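Local coordinates for protein peptidoglycan N-acetylglucosamine deacetylase (Bacillus cereus, PDB 5N1P) that removes the acetyl group from N-acetylglucosamine residues of peptidoglycan in a metal-dependent hydrolysis that releases acetate, at residues K2-T7 and E158-H163; W122-D127 and V198-D203. All blocks are in the same frame, centred on the assembly; numbering follows the deposited sequence.

Interaction 1: K2-T7 and E158-H163. With 8GK (~{N}-oxidanylnaphthalene-1-carboxamide), chain E.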
ATOM      1  N   LYS A   2      17.079   1.754 -10.193  1.00 64.77           N
ATOM      2  CA  LYS A   2      15.650   1.528 -10.346  1.00 50.50           C
ATOM      3  C   LYS A   2      15.082   1.007  -9.028  1.00 43.98           C
ATOM      4  O   LYS A   2      15.622   0.070  -8.443  1.00 42.47           O
ATOM      5  CB  LYS A   2      15.369   0.531 -11.473  1.00 46.54           C
ATOM      6  CG  LYS A   2      15.546   1.078 -12.882  1.00 57.31           C
ATOM      7  CD  LYS A   2      15.457  -0.052 -13.896  1.00 53.63           C
ATOM      8  CE  LYS A   2      14.310   0.167 -14.874  1.00 65.37           C
ATOM      9  NZ  LYS A   2      13.995  -1.067 -15.657  1.00 64.05           N
ATOM     10  N   VAL A   3      14.002   1.616  -8.550  1.00 40.20           N
ATOM     11  CA  VAL A   3      13.386   1.154  -7.311  1.00 37.08           C
ATOM     12  C   VAL A   3      11.925   0.767  -7.523  1.00 33.95           C
ATOM     13  O   VAL A   3      11.155   1.513  -8.132  1.00 33.50           O
ATOM     14  CB  VAL A   3      13.468   2.224  -6.197  1.00 37.59           C
ATOM     15  CG1 VAL A   3      12.887   1.683  -4.888  1.00 40.51           C
ATOM     16  CG2 VAL A   3      14.913   2.673  -6.002  1.00 44.53           C
ATOM     17  N   ALA A   4      11.563  -0.412  -7.024  1.00 32.52           N
ATOM     18  CA  ALA A   4      10.183  -0.879  -7.051  1.00 31.78           C
ATOM     19  C   ALA A   4       9.602  -0.786  -5.656  1.00 28.24           C
ATOM     20  O   ALA A   4      10.187  -1.288  -4.695  1.00 28.29           O
ATOM     21  CB  ALA A   4      10.101  -2.317  -7.567  1.00 38.19           C
ATOM     22  N   TYR A   5       8.448  -0.139  -5.552  1.00 26.57           N
ATOM     23  CA  TYR A   5       7.746  -0.019  -4.283  1.00 26.18           C
ATOM     24  C   TYR A   5       6.520  -0.912  -4.273  1.00 22.98           C
ATOM     25  O   TYR A   5       5.468  -0.552  -4.817  1.00 25.10           O
ATOM     26  CB  TYR A   5       7.334   1.432  -4.028  1.00 22.84           C
ATOM     27  CG  TYR A   5       8.493   2.389  -3.910  1.00 26.74           C
ATOM     28  CD1 TYR A   5       9.017   2.719  -2.664  1.00 27.95           C
ATOM     29  CD2 TYR A   5       9.063   2.969  -5.045  1.00 29.90           C
ATOM     30  CE1 TYR A   5      10.083   3.590  -2.551  1.00 33.63           C
ATOM     31  CE2 TYR A   5      10.126   3.845  -4.939  1.00 34.37           C
ATOM     32  CZ  TYR A   5      10.627   4.153  -3.685  1.00 31.54           C
ATOM     33  OH  TYR A   5      11.685   5.020  -3.568  1.00 42.57           O
ATOM     34  N   LEU A   6       6.664  -2.096  -3.697  1.00 21.62           N
ATOM     35  CA  LEU A   6       5.525  -2.977  -3.524  1.00 21.94           C
ATOM     36  C   LEU A   6       4.648  -2.385  -2.446  1.00 21.07           C
ATOM     37  O   LEU A   6       5.138  -2.062  -1.363  1.00 21.54           O
ATOM     38  CB  LEU A   6       5.956  -4.380  -3.121  1.00 24.92           C
ATOM     39  CG  LEU A   6       6.495  -5.326  -4.181  1.00 28.57           C
ATOM     40  CD1 LEU A   6       6.963  -6.612  -3.535  1.00 30.00           C
ATOM     41  CD2 LEU A   6       5.411  -5.602  -5.220  1.00 36.97           C
ATOM     42  N   THR A   7       3.363  -2.240  -2.723  1.00 20.11           N
ATOM     43  CA  THR A   7       2.442  -1.732  -1.701  1.00 20.29           C
ATOM     44  C   THR A   7       1.260  -2.680  -1.537  1.00 22.99           C
ATOM     45  O   THR A   7       0.737  -3.231  -2.515  1.00 22.60           O
ATOM     46  CB  THR A   7       1.920  -0.295  -2.011  1.00 19.47           C
ATOM     47  OG1 THR A   7       1.007  -0.311  -3.128  1.00 21.07           O
ATOM     48  CG2 THR A   7       3.089   0.658  -2.305  1.00 19.51           C
ATOM     49  N   GLU A 158       8.605   2.602  -9.764  1.00 33.60           N
ATOM     50  CA  GLU A 158       7.274   2.050  -9.953  1.00 32.33           C
ATOM     51  C   GLU A 158       6.651   1.763  -8.602  1.00 31.26           C
ATOM     52  O   GLU A 158       7.314   1.233  -7.707  1.00 32.73           O
ATOM     53  CB  GLU A 158       7.315   0.770 -10.783  1.00 34.84           C
ATOM     54  CG  GLU A 158       7.834   0.954 -12.210  1.00 33.86           C
ATOM     55  CD  GLU A 158       6.770   1.454 -13.180  1.00 41.97           C
ATOM     56  OE1 GLU A 158       5.664   1.830 -12.741  1.00 38.25           O
ATOM     57  OE2 GLU A 158       7.041   1.472 -14.401  1.00 41.97           O
ATOM     58  N   VAL A 159       5.383   2.125  -8.448  1.00 27.93           N
ATOM     59  CA  VAL A 159       4.641   1.856  -7.216  1.00 24.48           C
ATOM     60  C   VAL A 159       3.546   0.866  -7.545  1.00 26.34           C
ATOM     61  O   VAL A 159       2.672   1.151  -8.357  1.00 25.76           O
ATOM     62  CB  VAL A 159       4.046   3.139  -6.619  1.00 24.56           C
ATOM     63  CG1 VAL A 159       3.216   2.828  -5.369  1.00 23.35           C
ATOM     64  CG2 VAL A 159       5.164   4.131  -6.320  1.00 26.51           C
ATOM     65  N   ILE A 160       3.617  -0.314  -6.942  1.00 23.65           N
ATOM     66  CA  ILE A 160       2.783  -1.433  -7.356  1.00 24.39           C
ATOM     67  C   ILE A 160       1.641  -1.693  -6.374  1.00 25.09           C
ATOM     68  O   ILE A 160       1.881  -1.912  -5.184  1.00 23.51           O
ATOM     69  CB  ILE A 160       3.626  -2.704  -7.497  1.00 24.26           C
ATOM     70  CG1 ILE A 160       4.749  -2.467  -8.514  1.00 27.03           C
ATOM     71  CG2 ILE A 160       2.743  -3.875  -7.895  1.00 27.74           C
ATOM     72  CD1 ILE A 160       5.912  -3.413  -8.348  1.00 36.39           C
ATOM     73  N   LEU A 161       0.410  -1.687  -6.877  1.00 23.10           N
ATOM     74  CA  LEU A 161      -0.778  -1.919  -6.059  1.00 22.78           C
ATOM     75  C   LEU A 161      -1.121  -3.396  -5.961  1.00 22.62           C
ATOM     76  O   LEU A 161      -1.434  -4.045  -6.970  1.00 24.33           O
ATOM     77  CB  LEU A 161      -1.992  -1.161  -6.623  1.00 25.54           C
ATOM     78  CG  LEU A 161      -3.325  -1.483  -5.938  1.00 22.26           C
ATOM     79  CD1 LEU A 161      -3.349  -1.005  -4.476  1.00 26.91           C
ATOM     80  CD2 LEU A 161      -4.506  -0.907  -6.722  1.00 25.31           C
ATOM     81  N   MET A 162      -1.055  -3.911  -4.735  1.00 21.49           N
ATOM     82  CA  MET A 162      -1.495  -5.261  -4.427  1.00 22.50           C
ATOM     83  C   MET A 162      -2.287  -5.249  -3.119  1.00 19.69           C
ATOM     84  O   MET A 162      -2.373  -4.225  -2.437  1.00 20.48           O
ATOM     85  CB  MET A 162      -0.306  -6.219  -4.321  1.00 25.01           C
ATOM     86  CG  MET A 162       0.475  -6.289  -5.601  1.00 31.45           C
ATOM     87  SD  MET A 162       1.844  -7.432  -5.539  1.00 31.65           S
ATOM     88  CE  MET A 162       0.953  -8.983  -5.576  1.00 37.63           C
ATOM     89  N   HIS A 163      -2.870  -6.393  -2.784  1.00 23.24           N
ATOM     90  CA  HIS A 163      -3.698  -6.510  -1.590  1.00 25.74           C
ATOM     91  C   HIS A 163      -3.313  -7.772  -0.849  1.00 28.36           C
ATOM     92  O   HIS A 163      -3.506  -8.872  -1.375  1.00 31.61           O
ATOM     93  CB  HIS A 163      -5.194  -6.529  -1.962  1.00 26.42           C
ATOM     94  CG  HIS A 163      -5.645  -5.315  -2.716  1.00 30.65           C
ATOM     95  ND1 HIS A 163      -5.467  -5.169  -4.075  1.00 29.80           N
ATOM     96  CD2 HIS A 163      -6.255  -4.180  -2.294  1.00 29.65           C
ATOM     97  CE1 HIS A 163      -5.955  -4.002  -4.459  1.00 36.81           C
ATOM     98  NE2 HIS A 163      -6.435  -3.381  -3.396  1.00 36.62           N
TER
HETATM   99  C1  8GK E 301      -8.213   0.315  -3.275  1.00 51.25           C
HETATM  100  C2  8GK E 301      -8.821   0.468  -4.630  1.00 53.63           C
HETATM  101  C3  8GK E 301     -10.042  -0.144  -4.875  1.00 58.49           C
HETATM  102  C4  8GK E 301     -10.644  -0.005  -6.120  1.00 62.12           C
HETATM  103  C5  8GK E 301     -10.032   0.756  -7.118  1.00 59.54           C
HETATM  104  C6  8GK E 301      -8.811   1.371  -6.868  1.00 56.64           C
HETATM  105  C7  8GK E 301      -8.209   1.229  -5.619  1.00 59.09           C
HETATM  106  C8  8GK E 301     -11.861  -0.629  -6.353  1.00 58.21           C
HETATM  107  C9  8GK E 301     -12.476  -1.390  -5.362  1.00 50.07           C
HETATM  108  C10 8GK E 301     -11.870  -1.530  -4.119  1.00 54.41           C
HETATM  109  C11 8GK E 301     -10.654  -0.902  -3.881  1.00 51.04           C
HETATM  110  O12 8GK E 301      -8.791   0.856  -2.354  1.00 34.22           O
HETATM  111  N13 8GK E 301      -7.112  -0.407  -3.075  1.00 56.50           N
HETATM  112  O14 8GK E 301      -7.009  -1.081  -1.859  1.00 49.48           O
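Y5 pairs with V159 across two parallel strands, K2-T7 and E158-H163, with CA atoms 4.7 Å apart and short-segment axes 20° apart. The pair belongs to the parallel sheet of the NodB homology domain, the catalytic domain of CE4 deacetylases. Backbone hydrogen bonds form the parallel ladder: E158 N to V3 O, Y5 N to E158 O, I160 N to Y5 O, T7 N to I160 O and M162 N to T7 O. On one sheet face L6 and I160 lie side by side and point the same way, L6 CD2 3.9 Å from I160 CD1. The same CD2 meets M162 SD at 4.0 Å. Helix 167-182 packs here, L177 on L6, L180 on A4 and I160, and I176 on M162. On the other face T7 CG2 touches V159 CG1 at 3.8 Å, and Y5 CB lies against V159 CG2. E158-H163 runs toward the active site: H163, the inferred proton donor, puts NE2 2.8 Å from O14 of the bound hydroxamate, while its ND1 bonds to D130. T7 OG1 sits between the backbone N and the carbonyl carbon (chi1 71°). From there it donates to I160 O at 2.7 Å, from above the carbonyl plane, and this oxygen also accepts T7 N.

Interaction 2: W122-D127 and V198-D203. With 8GK (~{N}-oxidanylnaphthalene-1-carboxamide), chain E.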
ATOM      1  N   TRP A 122      -0.328   8.636  -1.555  1.00 18.56           N
ATOM      2  CA  TRP A 122       0.230   7.857  -2.654  1.00 22.75           C
ATOM      3  C   TRP A 122      -0.859   7.040  -3.323  1.00 21.79           C
ATOM      4  O   TRP A 122      -1.586   6.280  -2.650  1.00 19.00           O
ATOM      5  CB  TRP A 122       1.342   6.912  -2.184  1.00 18.73           C
ATOM      6  CG  TRP A 122       2.727   7.406  -2.463  1.00 18.77           C
ATOM      7  CD1 TRP A 122       3.108   8.704  -2.702  1.00 19.89           C
ATOM      8  CD2 TRP A 122       3.908   6.608  -2.589  1.00 20.69           C
ATOM      9  NE1 TRP A 122       4.469   8.755  -2.940  1.00 22.18           N
ATOM     10  CE2 TRP A 122       4.976   7.477  -2.889  1.00 22.10           C
ATOM     11  CE3 TRP A 122       4.168   5.235  -2.473  1.00 20.01           C
ATOM     12  CZ2 TRP A 122       6.281   7.029  -3.082  1.00 22.08           C
ATOM     13  CZ3 TRP A 122       5.469   4.790  -2.661  1.00 22.17           C
ATOM     14  CH2 TRP A 122       6.505   5.687  -2.965  1.00 21.66           C
ATOM     15  N   ASP A 123      -0.982   7.214  -4.639  1.00 20.73           N
ATOM     16  CA  ASP A 123      -1.731   6.281  -5.455  1.00 20.52           C
ATOM     17  C   ASP A 123      -0.728   5.221  -5.925  1.00 21.53           C
ATOM     18  O   ASP A 123       0.053   4.724  -5.115  1.00 20.58           O
ATOM     19  CB  ASP A 123      -2.426   7.001  -6.623  1.00 21.43           C
ATOM     20  CG  ASP A 123      -3.537   7.931  -6.151  1.00 22.93           C
ATOM     21  OD1 ASP A 123      -4.454   7.452  -5.455  1.00 21.77           O
ATOM     22  OD2 ASP A 123      -3.508   9.147  -6.468  1.00 22.39           O
ATOM     23  N   TRP A 124      -0.729   4.875  -7.208  1.00 21.19           N
ATOM     24  CA  TRP A 124       0.174   3.827  -7.675  1.00 21.79           C
ATOM     25  C   TRP A 124       0.491   4.045  -9.138  1.00 21.49           C
ATOM     26  O   TRP A 124      -0.165   4.866  -9.774  1.00 25.98           O
ATOM     27  CB  TRP A 124      -0.452   2.443  -7.458  1.00 22.58           C
ATOM     28  CG  TRP A 124      -1.824   2.342  -8.037  1.00 23.29           C
ATOM     29  CD1 TRP A 124      -2.149   1.945  -9.310  1.00 25.69           C
ATOM     30  CD2 TRP A 124      -3.063   2.662  -7.390  1.00 22.43           C
ATOM     31  NE1 TRP A 124      -3.508   1.992  -9.487  1.00 25.58           N
ATOM     32  CE2 TRP A 124      -4.094   2.434  -8.328  1.00 25.37           C
ATOM     33  CE3 TRP A 124      -3.399   3.128  -6.109  1.00 24.54           C
ATOM     34  CZ2 TRP A 124      -5.443   2.650  -8.031  1.00 25.74           C
ATOM     35  CZ3 TRP A 124      -4.734   3.346  -5.815  1.00 23.17           C
ATOM     36  CH2 TRP A 124      -5.740   3.100  -6.776  1.00 25.08           C
ATOM     37  N   THR A 125       1.490   3.331  -9.659  1.00 22.92           N
ATOM     38  CA  THR A 125       1.813   3.418 -11.092  1.00 22.68           C
ATOM     39  C   THR A 125       1.520   2.122 -11.826  1.00 24.55           C
ATOM     40  O   THR A 125       1.386   2.115 -13.066  1.00 27.25           O
ATOM     41  CB  THR A 125       3.291   3.784 -11.339  1.00 27.32           C
ATOM     42  OG1 THR A 125       4.146   2.736 -10.870  1.00 28.80           O
ATOM     43  CG2 THR A 125       3.654   5.095 -10.652  1.00 27.52           C
ATOM     44  N   ILE A 126       1.457   1.025 -11.087  1.00 25.49           N
ATOM     45  CA  ILE A 126       1.133  -0.284 -11.656  1.00 29.20           C
ATOM     46  C   ILE A 126       0.033  -0.932 -10.843  1.00 28.54           C
ATOM     47  O   ILE A 126       0.184  -1.108  -9.637  1.00 27.19           O
ATOM     48  CB  ILE A 126       2.342  -1.218 -11.674  1.00 32.33           C
ATOM     49  CG1 ILE A 126       3.426  -0.674 -12.609  1.00 31.79           C
ATOM     50  CG2 ILE A 126       1.926  -2.641 -12.091  1.00 34.59           C
ATOM     51  CD1 ILE A 126       4.712  -1.475 -12.567  1.00 31.45           C
ATOM     52  N   ASP A 127      -1.076  -1.257 -11.493  1.00 26.69           N
ATOM     53  CA  ASP A 127      -2.167  -1.986 -10.856  1.00 25.60           C
ATOM     54  C   ASP A 127      -2.038  -3.469 -11.205  1.00 24.95           C
ATOM     55  O   ASP A 127      -2.093  -3.842 -12.375  1.00 27.23           O
ATOM     56  CB  ASP A 127      -3.509  -1.408 -11.308  1.00 32.09           C
ATOM     57  CG  ASP A 127      -4.712  -2.161 -10.760  1.00 33.16           C
ATOM     58  OD1 ASP A 127      -4.556  -3.099  -9.953  1.00 33.42           O
ATOM     59  OD2 ASP A 127      -5.843  -1.781 -11.141  1.00 52.84           O
ATOM     60  N   VAL A 198       3.484  10.730  -5.899  1.00 23.13           N
ATOM     61  CA  VAL A 198       2.899   9.692  -6.741  1.00 22.14           C
ATOM     62  C   VAL A 198       1.397   9.744  -6.526  1.00 19.77           C
ATOM     63  O   VAL A 198       0.854   9.041  -5.675  1.00 22.19           O
ATOM     64  CB  VAL A 198       3.416   8.276  -6.408  1.00 22.67           C
ATOM     65  CG1 VAL A 198       2.825   7.258  -7.406  1.00 23.71           C
ATOM     66  CG2 VAL A 198       4.926   8.243  -6.471  1.00 25.64           C
ATOM     67  N   ASN A 199       0.724  10.604  -7.278  1.00 21.16           N
ATOM     68  CA  ASN A 199      -0.730  10.658  -7.152  1.00 19.61           C
ATOM     69  C   ASN A 199      -1.364  11.050  -8.479  1.00 21.00           C
ATOM     70  O   ASN A 199      -0.736  11.698  -9.322  1.00 22.70           O
ATOM     71  CB  ASN A 199      -1.163  11.605  -6.013  1.00 20.55           C
ATOM     72  CG  ASN A 199      -0.856  13.067  -6.287  1.00 23.23           C
ATOM     73  OD1 ASN A 199      -1.577  13.738  -7.034  1.00 22.08           O
ATOM     74  ND2 ASN A 199       0.200  13.577  -5.663  1.00 23.09           N
ATOM     75  N   PHE A 200      -2.614  10.637  -8.650  1.00 20.86           N
ATOM     76  CA  PHE A 200      -3.310  10.781  -9.926  1.00 22.69           C
ATOM     77  C   PHE A 200      -3.595  12.238 -10.270  1.00 22.22           C
ATOM     78  O   PHE A 200      -3.807  12.561 -11.439  1.00 25.08           O
ATOM     79  CB  PHE A 200      -4.619   9.978  -9.900  1.00 22.07           C
ATOM     80  CG  PHE A 200      -4.418   8.491  -9.837  1.00 23.86           C
ATOM     81  CD1 PHE A 200      -3.408   7.877 -10.573  1.00 26.12           C
ATOM     82  CD2 PHE A 200      -5.241   7.699  -9.044  1.00 25.01           C
ATOM     83  CE1 PHE A 200      -3.218   6.499 -10.519  1.00 32.70           C
ATOM     84  CE2 PHE A 200      -5.066   6.322  -8.985  1.00 27.12           C
ATOM     85  CZ  PHE A 200      -4.047   5.717  -9.713  1.00 28.79           C
ATOM     86  N   TRP A 201      -3.598  13.122  -9.276  1.00 21.20           N
ATOM     87  CA  TRP A 201      -3.825  14.549  -9.526  1.00 21.99           C
ATOM     88  C   TRP A 201      -2.561  15.267  -9.955  1.00 22.67           C
ATOM     89  O   TRP A 201      -2.618  16.425 -10.350  1.00 23.56           O
ATOM     90  CB  TRP A 201      -4.384  15.240  -8.275  1.00 23.62           C
ATOM     91  CG  TRP A 201      -5.791  14.851  -7.976  1.00 24.33           C
ATOM     92  CD1 TRP A 201      -6.205  13.854  -7.143  1.00 24.62           C
ATOM     93  CD2 TRP A 201      -6.970  15.429  -8.532  1.00 23.05           C
ATOM     94  NE1 TRP A 201      -7.581  13.776  -7.145  1.00 24.40           N
ATOM     95  CE2 TRP A 201      -8.074  14.742  -7.985  1.00 22.78           C
ATOM     96  CE3 TRP A 201      -7.207  16.464  -9.446  1.00 25.20           C
ATOM     97  CZ2 TRP A 201      -9.390  15.058  -8.311  1.00 25.37           C
ATOM     98  CZ3 TRP A 201      -8.517  16.779  -9.765  1.00 26.30           C
ATOM     99  CH2 TRP A 201      -9.592  16.077  -9.200  1.00 27.86           C
ATOM    100  N   HIS A 202      -1.420  14.587  -9.853  1.00 22.22           N
ATOM    101  CA  HIS A 202      -0.119  15.224 -10.066  1.00 23.33           C
ATOM    102  C   HIS A 202      -0.032  16.479  -9.200  1.00 25.02           C
ATOM    103  O   HIS A 202       0.476  17.516  -9.615  1.00 26.50           O
ATOM    104  CB  HIS A 202       0.102  15.543 -11.551  1.00 25.49           C
ATOM    105  CG  HIS A 202       0.075  14.331 -12.437  1.00 25.45           C
ATOM    106  ND1 HIS A 202       0.107  14.412 -13.814  1.00 31.92           N
ATOM    107  CD2 HIS A 202       0.009  13.011 -12.143  1.00 29.61           C
ATOM    108  CE1 HIS A 202       0.070  13.195 -14.328  1.00 31.93           C
ATOM    109  NE2 HIS A 202       0.004  12.326 -13.335  1.00 30.83           N
ATOM    110  N   ASP A 203      -0.571  16.362  -7.990  1.00 25.86           N
ATOM    111  CA  ASP A 203      -0.536  17.429  -6.995  1.00 25.02           C
ATOM    112  C   ASP A 203       0.764  17.293  -6.217  1.00 24.24           C
ATOM    113  O   ASP A 203       0.921  16.361  -5.431  1.00 25.75           O
ATOM    114  CB  ASP A 203      -1.757  17.336  -6.071  1.00 25.42           C
ATOM    115  CG  ASP A 203      -1.850  18.497  -5.081  1.00 31.60           C
ATOM    116  OD1 ASP A 203      -0.839  19.188  -4.847  1.00 30.75           O
ATOM    117  OD2 ASP A 203      -2.946  18.698  -4.521  1.00 31.47           O
TER
HETATM  118  C1  8GK E 301      -8.213   0.315  -3.275  1.00 51.25           C
HETATM  119  C2  8GK E 301      -8.821   0.468  -4.630  1.00 53.63           C
HETATM  120  C3  8GK E 301     -10.042  -0.144  -4.875  1.00 58.49           C
HETATM  121  C4  8GK E 301     -10.644  -0.005  -6.120  1.00 62.12           C
HETATM  122  C5  8GK E 301     -10.032   0.756  -7.118  1.00 59.54           C
HETATM  123  C6  8GK E 301      -8.811   1.371  -6.868  1.00 56.64           C
HETATM  124  C7  8GK E 301      -8.209   1.229  -5.619  1.00 59.09           C
HETATM  125  C8  8GK E 301     -11.861  -0.629  -6.353  1.00 58.21           C
HETATM  126  C9  8GK E 301     -12.476  -1.390  -5.362  1.00 50.07           C
HETATM  127  C10 8GK E 301     -11.870  -1.530  -4.119  1.00 54.41           C
HETATM  128  C11 8GK E 301     -10.654  -0.902  -3.881  1.00 51.04           C
HETATM  129  O12 8GK E 301      -8.791   0.856  -2.354  1.00 34.22           O
HETATM  130  N13 8GK E 301      -7.112  -0.407  -3.075  1.00 56.50           N
HETATM  131  O14 8GK E 301      -7.009  -1.081  -1.859  1.00 49.48           O
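D123 points its CB at F200 and lays its carboxylate flat above the CD2 rim of that ring. CB stands over the ring centre, 3.6 Å from the centroid, a CH-pi contact. CG follows, anti to the carbonyl carbon (chi1 -68°), and reaches F200 CD2 at 3.4 Å. The carboxylate and ring planes are 9° apart, so the two groups are stacked. OD1 lies 3.7 Å from F200 CD2. OD2 accepts F200 N at 2.8 Å on its anti side, and S102 OG is a second partner. D123 N donates to V198 O. The contact joins the loop leading into strand 126-127, in the NodB homology fold, to the segment near the C terminus, which makes a type I turn from N199 to H202. N199 bonds to D203 through both ends of its amide: OD1 accepts D203 N and ND2 donates to D203 O. V198 CB sits over the five-membered ring of W122 in a CH-pi contact, and CG2 lies 3.6 Å from W122 NE1, which donates to F196 O. F200 also turns its edge to the face of W124 in a T-shaped pair, planes at 85°, with CZ 3.6 Å from W124 CE2. W124 CH2 in turn meets C7 of the bound inhibitor at 3.3 Å.

How the interactions relate
The chain opens with strand 2-9, whose first part, K2-T7, waits for its partner until strand 157-163. Interaction 1 therefore closes a long loop that includes the zinc ligands D10, H59 and H63. W122-D127 lies inside that loop, but its partner V198-D203 comes after it, beyond helix 167-182 and strand 185-187. The two contacts thus cross rather than nest. They meet directly: T125 OG1 probably bonds to E158 OE1 and V159 N, and strand 126-127 pairs with strand 157-163. Interaction 1 ties the first strand of the chain, which lies inside the sheet, to strand 157-163; interaction 2 ties the segment near the C terminus to the loop that leads into strand 126-127. H163 and W124 bring both to the same inhibitor.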